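Long-range contacts in aminoglycoside N(3)-acetyltransferase (Enterobacter cloacae, PDB 6NP3), which catalyses acetyl-CoA-dependent N(3)-acetylation of 2-deoxystreptamine aminoglycosides, probably conferring resistance to gentamicin, kanamycin, tobramycin, neomycin and apramycin: residues A169-A173 with I254-I259; I210-Y214 with W261-H266; Y230-V236 with L248-I254; W130-P134 with R149-H153. One frame throughout, in Å; residues are numbered along the deposited sequence.

Contact 1. Residues A169-A173 with I254-I259; sequences ALHYA and IVSFGI. With LLL ((2R,3R,4R,5R)-2-((1S,2S,3R,4S,6R)-4,6-diamino-3-((2R,3R,6S)-3-amino-6-(aminomethyl)-tetrahydro-2H-pyran-2-yloxy)-2-hydr oxycyclohexyloxy)-5-methyl-4-(methylamino)-tetrahydro-2H-pyran-3,5-diol), chain B.
The start of helix 170-176 packs on helix 251-265, closest in backbone where Ala173 CA lies 4.9 Å from Ile259 CA. Ala169 O accepts from Tyr172 N (2.9 Å) and lies 3.6 Å from Val255 CG2. Leu170 (m,t) reaches across: its CD1 lies 4.0 Å from Ile254 CD1 and its CD2 4.2 Å from Gly258 CA, where an ideal CB would clash with it. The CA-to-CB bond of His171 (m) points away from helix 251-265; His171 NE2 accepts from N32 of gentamicin at 2.8 Å, while ND1 bonds to Glu174. Tyr172 (t) brings CD1 3.7 Å from Val255 CG1. Ala173 CB points toward helix 251-265, 3.7 Å from Ile259 CG1 and 4.0 Å from Gly258 C; with no side chain on Gly258, the backbones can approach this closely. No hydrogen bond crosses this buried, apolar interface; the polar chemistry is on the other face, where the Glu174-His171-amine relay is consistent with a catalytic triad in which histidine activates the 3-amino group for acetylation.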
# COMPACT_ATOMS: atom_id res chain seq x y z
N ALA A 169 2.25 3.83 3.51
CA ALA A 169 2.92 5.07 3.18
C ALA A 169 4.06 5.40 4.13
O ALA A 169 4.98 6.13 3.73
CB ALA A 169 1.94 6.23 3.14
N LEU A 170 4.02 4.91 5.37
CA LEU A 170 5.11 5.17 6.30
C LEU A 170 6.42 4.51 5.88
O LEU A 170 7.48 4.91 6.39
CB LEU A 170 4.73 4.79 7.72
CG LEU A 170 3.92 5.87 8.46
CD1 LEU A 170 3.33 5.33 9.73
CD2 LEU A 170 4.82 7.06 8.73
N HIS A 171 6.40 3.53 4.98
CA HIS A 171 7.67 3.09 4.40
C HIS A 171 8.39 4.20 3.66
O HIS A 171 9.62 4.11 3.51
CB HIS A 171 7.49 1.83 3.55
CG HIS A 171 7.00 0.65 4.33
ND1 HIS A 171 7.71 0.12 5.39
CD2 HIS A 171 5.90 -0.13 4.19
CE1 HIS A 171 7.05 -0.92 5.87
NE2 HIS A 171 5.95 -1.10 5.16
N TYR A 172 7.70 5.24 3.19
CA TYR A 172 8.41 6.38 2.61
C TYR A 172 9.25 7.07 3.68
O TYR A 172 10.39 7.47 3.42
CB TYR A 172 7.39 7.34 1.98
CG TYR A 172 8.05 8.54 1.34
CD1 TYR A 172 8.48 9.61 2.10
CD2 TYR A 172 8.27 8.60 -0.02
CE1 TYR A 172 9.13 10.69 1.54
CE2 TYR A 172 8.89 9.70 -0.58
CZ TYR A 172 9.32 10.74 0.20
OH TYR A 172 9.97 11.81 -0.39
N ALA A 173 8.68 7.25 4.87
CA ALA A 173 9.45 7.88 5.94
C ALA A 173 10.71 7.09 6.23
O ALA A 173 11.78 7.67 6.50
CB ALA A 173 8.61 8.00 7.19
N ILE A 254 1.21 12.31 8.47
CA ILE A 254 1.73 11.15 9.20
C ILE A 254 3.14 10.80 8.73
O ILE A 254 3.98 10.40 9.53
CB ILE A 254 0.77 9.95 9.14
CG1 ILE A 254 1.14 8.93 10.25
CG2 ILE A 254 0.74 9.32 7.76
CD1 ILE A 254 0.20 7.78 10.40
N VAL A 255 3.43 10.97 7.44
CA VAL A 255 4.78 10.70 6.95
C VAL A 255 5.77 11.71 7.50
O VAL A 255 6.88 11.35 7.93
CB VAL A 255 4.79 10.60 5.41
CG1 VAL A 255 6.21 10.56 4.88
CG2 VAL A 255 4.02 9.33 5.01
N SER A 256 5.43 13.00 7.51
CA SER A 256 6.33 13.96 8.12
C SER A 256 6.57 13.62 9.60
O SER A 256 7.71 13.64 10.09
CB SER A 256 5.75 15.36 7.97
OG SER A 256 5.74 15.75 6.61
N PHE A 257 5.50 13.29 10.32
CA PHE A 257 5.62 12.89 11.71
C PHE A 257 6.56 11.70 11.83
O PHE A 257 7.40 11.65 12.74
CB PHE A 257 4.24 12.56 12.26
CG PHE A 257 4.24 12.02 13.66
CD1 PHE A 257 4.38 10.67 13.90
CD2 PHE A 257 4.09 12.86 14.75
CE1 PHE A 257 4.38 10.16 15.18
CE2 PHE A 257 4.10 12.34 16.04
CZ PHE A 257 4.20 11.01 16.24
N GLY A 258 6.46 10.75 10.90
CA GLY A 258 7.29 9.56 11.00
C GLY A 258 8.76 9.80 10.71
O GLY A 258 9.64 9.22 11.36
N ILE A 259 9.06 10.70 9.77
CA ILE A 259 10.44 11.11 9.54
C ILE A 259 11.02 11.72 10.81
O ILE A 259 12.14 11.40 11.24
CB ILE A 259 10.53 12.08 8.35
CG1 ILE A 259 10.09 11.37 7.06
CG2 ILE A 259 11.93 12.68 8.21
CD1 ILE A 259 9.81 12.34 5.92
C11 LLL B . 3.91 -7.26 7.40
O11 LLL B . 3.90 -6.03 6.62
C21 LLL B . 2.55 -7.35 8.10
N21 LLL B . 1.52 -7.14 7.10
C31 LLL B . 2.41 -6.24 9.08
C41 LLL B . 3.52 -6.36 10.11
C51 LLL B . 4.85 -6.33 9.38
O51 LLL B . 4.91 -7.34 8.41
C61 LLL B . 5.99 -6.56 10.34
N61 LLL B . 7.24 -6.53 9.59
C12 LLL B . 5.56 -5.27 2.82
N12 LLL B . 6.43 -4.97 1.69
C22 LLL B . 5.57 -4.15 3.86
C32 LLL B . 4.58 -4.52 4.95
N32 LLL B . 4.55 -3.45 5.95
C42 LLL B . 4.94 -5.82 5.66
C52 LLL B . 5.07 -6.94 4.63
O52 LLL B . 5.59 -8.08 5.29
C62 LLL B . 6.00 -6.58 3.49
O62 LLL B . 5.94 -7.60 2.52
C13 LLL B . 7.17 -8.18 2.09
C23 LLL B . 6.96 -8.61 0.64
O23 LLL B . 6.52 -7.49 -0.09
C33 LLL B . 5.86 -9.69 0.55
N33 LLL B . 5.74 -10.18 -0.84
C43 LLL B . 6.22 -10.84 1.51
O43 LLL B . 7.34 -11.49 0.95
C53 LLL B . 6.54 -10.30 2.91
O53 LLL B . 7.54 -9.32 2.89
C83 LLL B . 5.04 -11.82 1.63
C93 LLL B . 4.34 -10.08 -1.32

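Contact 2. Residues I210-Y214 with W261-H266; sequences ILDEY and WLEARH
A short 3-10 turn, residues 212-214, faces the C-terminal end of helix 251-265, with the backbones well apart: the nearest CA atoms, Leu211 and His266, are 9.5 Å from each other, so long side chains bridge the gap. Tyr214 N bonds to Leu211 O (2.8 Å) to close the turn. Tyr214, chi1 m and chi2 -59°, extends its OH to 2.7 Å from His266 NE2, a hydrogen bond, and to 3.4 Å from Trp261 CZ3 at the indole edge. His266 is also m (chi2 -68°); its ring plane stands at 89° to that of Tyr214. Leu211 (m,t) lays CD1 over the imidazole face, 3.3 Å from the centroid, a CH-pi contact. Glu213 (p,t) reaches over, bringing OE2 3.6 Å from His266 CE1. Leu262 (m,t) meets Tyr214 CE2 through CD2 at 4.3 Å. Trp261 (t) has its NE1 bonded to Asp229 of helix 222-233. One short polar link set in aromatic and aliphatic packing thus ties the loop preceding helix 222-233 to the chain's last helix.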
# COMPACT_ATOMS: atom_id res chain seq x y z
N ILE A 210 13.15 -1.36 9.36
CA ILE A 210 14.18 -0.49 8.83
C ILE A 210 15.45 -0.55 9.67
O ILE A 210 16.54 -0.24 9.16
CB ILE A 210 13.66 0.95 8.67
CG1 ILE A 210 14.62 1.82 7.84
CG2 ILE A 210 13.34 1.60 10.02
CD1 ILE A 210 14.84 1.35 6.44
N LEU A 211 15.33 -0.85 10.96
CA LEU A 211 16.48 -1.10 11.82
C LEU A 211 16.29 -2.47 12.46
O LEU A 211 15.17 -2.99 12.54
CB LEU A 211 16.60 -0.07 12.94
CG LEU A 211 16.75 1.40 12.57
CD1 LEU A 211 16.88 2.22 13.85
CD2 LEU A 211 17.90 1.64 11.65
N ASP A 212 17.41 -3.03 12.96
CA ASP A 212 17.35 -4.35 13.60
C ASP A 212 16.26 -4.42 14.66
O ASP A 212 15.55 -5.42 14.76
CB ASP A 212 18.72 -4.70 14.22
CG ASP A 212 19.81 -4.89 13.18
OD1 ASP A 212 19.49 -5.09 12.00
OD2 ASP A 212 21.00 -4.85 13.58
N GLU A 213 16.13 -3.37 15.47
CA GLU A 213 15.18 -3.41 16.57
C GLU A 213 13.74 -3.39 16.10
O GLU A 213 12.84 -3.63 16.91
CB GLU A 213 15.42 -2.25 17.53
CG GLU A 213 15.23 -0.87 16.92
CD GLU A 213 15.87 0.20 17.76
OE1 GLU A 213 15.18 0.77 18.63
OE2 GLU A 213 17.07 0.45 17.59
N TYR A 214 13.49 -3.11 14.82
CA TYR A 214 12.14 -3.10 14.25
C TYR A 214 11.87 -4.32 13.38
O TYR A 214 10.81 -4.39 12.73
CB TYR A 214 11.88 -1.81 13.44
CG TYR A 214 12.07 -0.57 14.24
CD1 TYR A 214 11.33 -0.34 15.37
CD2 TYR A 214 12.97 0.40 13.85
CE1 TYR A 214 11.51 0.80 16.12
CE2 TYR A 214 13.12 1.56 14.55
CZ TYR A 214 12.42 1.75 15.71
OH TYR A 214 12.61 2.90 16.45
N TRP A 261 9.98 11.31 13.83
CA TRP A 261 9.98 10.32 14.90
C TRP A 261 11.24 9.47 14.82
O TRP A 261 11.94 9.27 15.83
CB TRP A 261 8.73 9.45 14.76
CG TRP A 261 8.41 8.49 15.84
CD1 TRP A 261 7.49 8.67 16.83
CD2 TRP A 261 8.92 7.16 16.01
NE1 TRP A 261 7.41 7.56 17.62
CE2 TRP A 261 8.29 6.62 17.14
CE3 TRP A 261 9.88 6.39 15.33
CZ2 TRP A 261 8.55 5.34 17.60
CZ3 TRP A 261 10.14 5.12 15.78
CH2 TRP A 261 9.48 4.61 16.91
N LEU A 262 11.56 8.97 13.63
CA LEU A 262 12.77 8.19 13.42
C LEU A 262 14.02 9.01 13.68
O LEU A 262 14.95 8.54 14.35
CB LEU A 262 12.80 7.63 12.00
CG LEU A 262 11.78 6.52 11.74
CD1 LEU A 262 11.60 6.32 10.25
CD2 LEU A 262 12.15 5.22 12.45
N GLU A 263 14.08 10.24 13.17
CA GLU A 263 15.30 11.04 13.30
C GLU A 263 15.53 11.53 14.72
O GLU A 263 16.69 11.73 15.13
CB GLU A 263 15.26 12.22 12.32
CG GLU A 263 15.41 11.71 10.89
CD GLU A 263 15.29 12.72 9.76
OE1 GLU A 263 15.06 13.92 10.00
OE2 GLU A 263 15.40 12.30 8.58
N ALA A 264 14.46 11.65 15.51
CA ALA A 264 14.61 12.00 16.92
C ALA A 264 15.16 10.83 17.73
O ALA A 264 15.79 11.04 18.77
CB ALA A 264 13.27 12.45 17.51
N ARG A 265 14.96 9.60 17.27
CA ARG A 265 15.31 8.43 18.06
C ARG A 265 16.61 7.77 17.65
O ARG A 265 17.16 6.99 18.43
CB ARG A 265 14.21 7.37 17.99
CG ARG A 265 13.02 7.74 18.79
CD ARG A 265 11.79 6.94 18.48
NE ARG A 265 10.72 7.34 19.40
CZ ARG A 265 10.11 8.53 19.38
NH1 ARG A 265 9.17 8.80 20.26
NH2 ARG A 265 10.44 9.45 18.48
N HIS A 266 17.12 8.05 16.45
CA HIS A 266 18.24 7.31 15.91
C HIS A 266 19.28 8.28 15.36
O HIS A 266 18.96 9.18 14.58
CB HIS A 266 17.72 6.31 14.88
CG HIS A 266 16.70 5.37 15.45
ND1 HIS A 266 17.02 4.42 16.40
CD2 HIS A 266 15.37 5.27 15.25
CE1 HIS A 266 15.92 3.76 16.74
NE2 HIS A 266 14.91 4.26 16.05

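Contact 3. Residues Y230-V236 with L248-I254; sequences YLARTRV and LIDAADI
At the apolar centre, the Tyr230 ring lies flat against Ile254: CG1 of Ile254 stands 3.7 Å from the ring centroid, 13° off the normal, a CH-pi contact. Tyr230 takes chi1 t (chi2 84°) and Ile254 is t,t. The closest CA pairs are Tyr230 with Ile254 (6.9 Å) and Val236 with Ile249 (6.1 Å), so the two segments run in opposite directions. Ile249 (m,t) fills the space between, with CG2 4.1 Å from Tyr230 CE2, CD1 4.2 Å from Leu231 CD2 and CG1 3.9 Å from Val236 CG1. Val236 (t) also sets CG1 3.5 Å from Leu248 O. Toward the polar edge, Tyr230 OH donates to Asp253 OD2 at 2.6 Å and accepts from a water (2.7 Å), which in turn accepts from Asp250 N (2.8 Å). Asp250 is the N-cap of helix 251-265, its OD2 taking Asp253 N at 2.8 Å. Thr234 OG1 donates back to Tyr230 O (2.8 Å). The contact joins helix 222-233 to the beginning of helix 251-265 across the hairpin of strands 237-241 and 244-250 that intervenes in sequence. Phe257, one turn on, meets the Tyr230 ring edge-to-face, while Ile254 and Ala251 pack on Ile157 of strand 156-160 and Ala251 reaches helix 146-151.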
# COMPACT_ATOMS: atom_id res chain seq x y z
N TYR A 230 1.36 8.39 16.56
CA TYR A 230 0.67 9.46 15.83
C TYR A 230 -0.79 9.51 16.21
O TYR A 230 -1.34 10.58 16.48
CB TYR A 230 0.82 9.25 14.33
CG TYR A 230 0.15 10.27 13.47
CD1 TYR A 230 0.77 11.44 13.18
CD2 TYR A 230 -1.12 10.05 12.94
CE1 TYR A 230 0.18 12.36 12.33
CE2 TYR A 230 -1.73 10.97 12.13
CZ TYR A 230 -1.08 12.12 11.83
OH TYR A 230 -1.72 13.01 10.99
N LEU A 231 -1.43 8.35 16.24
CA LEU A 231 -2.86 8.31 16.53
C LEU A 231 -3.16 8.68 17.97
O LEU A 231 -4.26 9.15 18.26
CB LEU A 231 -3.41 6.93 16.19
CG LEU A 231 -3.40 6.62 14.69
CD1 LEU A 231 -3.78 5.17 14.43
CD2 LEU A 231 -4.35 7.54 13.92
N ALA A 232 -2.20 8.52 18.87
CA ALA A 232 -2.39 8.96 20.24
C ALA A 232 -2.23 10.46 20.40
O ALA A 232 -2.58 10.99 21.46
CB ALA A 232 -1.37 8.28 21.16
N ARG A 233 -1.68 11.14 19.39
CA ARG A 233 -1.25 12.52 19.50
C ARG A 233 -1.94 13.48 18.54
O ARG A 233 -1.59 14.66 18.54
CB ARG A 233 0.26 12.62 19.23
CG ARG A 233 1.12 12.05 20.34
CD ARG A 233 2.57 11.97 19.90
NE ARG A 233 3.46 11.49 20.95
CZ ARG A 233 4.32 12.26 21.61
NH1 ARG A 233 4.42 13.55 21.33
NH2 ARG A 233 5.09 11.74 22.56
N THR A 234 -2.90 13.01 17.73
CA THR A 234 -3.41 13.77 16.60
C THR A 234 -4.91 13.61 16.51
O THR A 234 -5.44 12.52 16.70
CB THR A 234 -2.80 13.24 15.29
OG1 THR A 234 -1.38 13.14 15.44
CG2 THR A 234 -3.10 14.15 14.14
N ARG A 235 -5.58 14.71 16.19
CA ARG A 235 -6.99 14.65 15.83
C ARG A 235 -7.12 14.03 14.45
O ARG A 235 -6.54 14.53 13.48
CB ARG A 235 -7.60 16.04 15.88
CG ARG A 235 -7.71 16.55 17.31
CD ARG A 235 -8.44 17.87 17.40
NE ARG A 235 -9.85 17.73 17.07
CZ ARG A 235 -10.73 18.72 17.16
NH1 ARG A 235 -10.33 19.90 17.56
NH2 ARG A 235 -12.00 18.51 16.83
N VAL A 236 -7.88 12.95 14.38
CA VAL A 236 -8.11 12.18 13.18
C VAL A 236 -9.58 11.76 13.18
O VAL A 236 -10.07 11.20 14.17
CB VAL A 236 -7.20 10.94 13.19
CG1 VAL A 236 -7.55 10.01 12.05
CG2 VAL A 236 -5.72 11.32 13.15
N LEU A 248 -9.51 8.37 8.95
CA LEU A 248 -9.10 9.03 7.71
C LEU A 248 -7.94 9.96 8.05
O LEU A 248 -8.11 10.95 8.76
CB LEU A 248 -10.28 9.77 7.09
CG LEU A 248 -10.06 10.30 5.69
CD1 LEU A 248 -9.78 9.19 4.68
CD2 LEU A 248 -11.30 11.06 5.25
N ILE A 249 -6.77 9.61 7.55
CA ILE A 249 -5.50 10.19 7.98
C ILE A 249 -4.89 11.02 6.86
O ILE A 249 -4.86 10.58 5.70
CB ILE A 249 -4.53 9.04 8.34
CG1 ILE A 249 -5.05 8.27 9.54
CG2 ILE A 249 -3.12 9.55 8.59
CD1 ILE A 249 -4.41 6.93 9.75
N ASP A 250 -4.40 12.22 7.18
CA ASP A 250 -3.65 13.00 6.21
C ASP A 250 -2.29 12.34 6.00
O ASP A 250 -1.49 12.21 6.95
CB ASP A 250 -3.49 14.45 6.67
CG ASP A 250 -2.76 15.29 5.65
OD1 ASP A 250 -3.42 15.80 4.73
OD2 ASP A 250 -1.54 15.42 5.66
N ALA A 251 -2.01 11.90 4.77
CA ALA A 251 -0.83 11.08 4.52
C ALA A 251 0.44 11.89 4.66
O ALA A 251 1.43 11.43 5.25
CB ALA A 251 -0.90 10.47 3.12
N ALA A 252 0.47 13.09 4.10
CA ALA A 252 1.67 13.91 4.23
C ALA A 252 1.99 14.18 5.69
O ALA A 252 3.16 14.18 6.09
CB ALA A 252 1.51 15.22 3.46
N ASP A 253 0.96 14.41 6.50
CA ASP A 253 1.18 14.71 7.91
C ASP A 253 1.75 13.51 8.66
O ASP A 253 2.70 13.67 9.44
CB ASP A 253 -0.11 15.18 8.57
CG ASP A 253 0.14 15.82 9.91
OD1 ASP A 253 0.87 16.82 9.96
OD2 ASP A 253 -0.39 15.30 10.90
N ILE A 254 1.21 12.31 8.47
CA ILE A 254 1.73 11.15 9.20
C ILE A 254 3.14 10.80 8.73
O ILE A 254 3.98 10.40 9.53
CB ILE A 254 0.77 9.95 9.14
CG1 ILE A 254 1.14 8.93 10.25
CG2 ILE A 254 0.74 9.32 7.76
CD1 ILE A 254 0.20 7.78 10.40
O HOH W 1 -4.20 12.79 9.91

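Contact 4. Residues W130-P134 with R149-H153; sequences WLVAP and RFLAH
Trp130, with chi1 t and chi2 84°, lays its six-membered ring over the start of the Arg149 side chain: Arg149 CB is 4.0 Å from the ring centroid, 26° off its normal, a CH-pi contact. The far edge of the same ring points at the face of His153 (chi1 t), an edge-to-face pair with centroids 5.2 Å apart and planes at 64°; Trp130 CZ3 is 3.9 Å from His153 CG. The backbones come closest at Leu131 and Arg149, with CA atoms 6.1 Å apart. Arg149 (m,t,m, chi4 -81°) runs along the end of helix 128-132. Arg149 NH2 donates to Leu131 O at 2.9 Å and to Pro134 O at 2.8 Å, while Arg149 NE bonds weakly to Trp130 O (2.9 Å) and Leu131 O (3.3 Å). A cis peptide before Pro134 turns the chain after Ala133 leaves helical geometry, and Pro134 CD packs 3.6 Å from Arg149 NH1. The guanidinium gathers carbonyls from the last helical turn and from the loop beyond it, and NH1 adds Arg144 O. Leu131 (m,t) brings CD2 4.1 Å from Phe150 N. His153 NE2 bonds to Asp127, a magnesium ligand in another structure of this protein. Here a magnesium ion lies about 5 Å from the His153 side chain. Leu131, Phe150 and His153 rest on Met22 of strand 22-27, while Phe150 and Leu151 touch Ala251 of helix 251-265.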
# COMPACT_ATOMS: atom_id res chain seq x y z
N TRP A 130 -0.57 8.73 -13.93
CA TRP A 130 0.47 9.51 -13.28
C TRP A 130 0.87 8.91 -11.94
O TRP A 130 2.04 8.92 -11.58
CB TRP A 130 -0.05 10.94 -13.10
CG TRP A 130 0.85 11.84 -12.34
CD1 TRP A 130 1.90 12.54 -12.83
CD2 TRP A 130 0.78 12.16 -10.95
NE1 TRP A 130 2.52 13.24 -11.83
CE2 TRP A 130 1.84 13.02 -10.67
CE3 TRP A 130 -0.06 11.76 -9.91
CZ2 TRP A 130 2.05 13.54 -9.41
CZ3 TRP A 130 0.16 12.30 -8.66
CH2 TRP A 130 1.19 13.18 -8.42
N LEU A 131 -0.09 8.33 -11.22
CA LEU A 131 0.23 7.69 -9.95
C LEU A 131 1.11 6.46 -10.14
O LEU A 131 2.05 6.26 -9.38
CB LEU A 131 -1.03 7.28 -9.19
CG LEU A 131 -1.77 8.45 -8.55
CD1 LEU A 131 -3.19 8.03 -8.20
CD2 LEU A 131 -1.05 8.95 -7.32
N VAL A 132 0.80 5.60 -11.11
CA VAL A 132 1.41 4.28 -11.08
C VAL A 132 2.76 4.18 -11.77
O VAL A 132 3.44 3.16 -11.59
CB VAL A 132 0.52 3.15 -11.63
CG1 VAL A 132 -0.78 3.03 -10.84
CG2 VAL A 132 0.23 3.33 -13.13
N ALA A 133 3.19 5.18 -12.53
CA ALA A 133 4.46 5.09 -13.26
C ALA A 133 5.22 6.39 -13.10
O ALA A 133 4.61 7.47 -13.17
CB ALA A 133 4.22 4.83 -14.75
N PRO A 134 6.55 6.34 -12.91
CA PRO A 134 7.36 5.13 -12.87
C PRO A 134 7.23 4.37 -11.54
O PRO A 134 6.91 4.93 -10.49
CB PRO A 134 8.78 5.67 -13.01
CG PRO A 134 8.72 7.06 -12.38
CD PRO A 134 7.36 7.57 -12.80
N ARG A 149 4.32 10.08 -5.07
CA ARG A 149 3.38 10.93 -5.78
C ARG A 149 2.07 11.09 -5.01
O ARG A 149 1.50 12.19 -4.96
CB ARG A 149 3.21 10.40 -7.20
CG ARG A 149 4.45 10.68 -8.03
CD ARG A 149 4.33 10.24 -9.50
NE ARG A 149 4.16 8.81 -9.64
CZ ARG A 149 5.16 7.92 -9.59
NH1 ARG A 149 6.43 8.29 -9.44
NH2 ARG A 149 4.88 6.64 -9.70
N PHE A 150 1.57 10.02 -4.38
CA PHE A 150 0.39 10.09 -3.52
C PHE A 150 0.57 11.14 -2.43
O PHE A 150 -0.35 11.90 -2.13
CB PHE A 150 0.21 8.68 -2.93
CG PHE A 150 -0.77 8.56 -1.80
CD1 PHE A 150 -2.12 8.57 -2.03
CD2 PHE A 150 -0.33 8.34 -0.52
CE1 PHE A 150 -3.00 8.43 -1.02
CE2 PHE A 150 -1.25 8.18 0.51
CZ PHE A 150 -2.57 8.23 0.24
N LEU A 151 1.77 11.18 -1.82
CA LEU A 151 2.04 12.12 -0.75
C LEU A 151 2.11 13.53 -1.28
O LEU A 151 1.87 14.47 -0.51
CB LEU A 151 3.38 11.81 -0.09
CG LEU A 151 3.40 10.51 0.71
CD1 LEU A 151 4.81 10.12 1.11
CD2 LEU A 151 2.48 10.56 1.91
N ALA A 152 2.39 13.73 -2.56
CA ALA A 152 2.36 15.04 -3.18
C ALA A 152 0.97 15.42 -3.71
O ALA A 152 0.80 16.54 -4.21
CB ALA A 152 3.40 15.10 -4.32
N HIS A 153 0.00 14.52 -3.62
CA HIS A 153 -1.30 14.65 -4.26
C HIS A 153 -2.41 14.68 -3.22
O HIS A 153 -3.51 14.19 -3.46
CB HIS A 153 -1.50 13.50 -5.23
CG HIS A 153 -2.54 13.72 -6.27
ND1 HIS A 153 -2.77 14.93 -6.90
CD2 HIS A 153 -3.40 12.84 -6.84
CE1 HIS A 153 -3.71 14.78 -7.82
NE2 HIS A 153 -4.11 13.52 -7.80

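Overall arrangement
Along the chain contact 4 closes before the other three open; contact 3 is nested within the loops of contacts 1 and 2, whose segments alternate. Contacts 1, 2 and 3 all use helix 251-265, contact 3 at its start, contact 1 in its middle and contact 2 at its end. The centre of contact 1 lies about 12 Å from that of contact 2 and about 11 Å from that of contact 3, with which it shares Ile254. Contact 4 joins contact 1 through Leu151, their centres about 16 Å apart, and also touches contact 3, centres about 20 Å apart. The helix carrying the antibiotic-binding His171 is therefore packed into a continuous network that includes strand 244-250 of the mixed sheet.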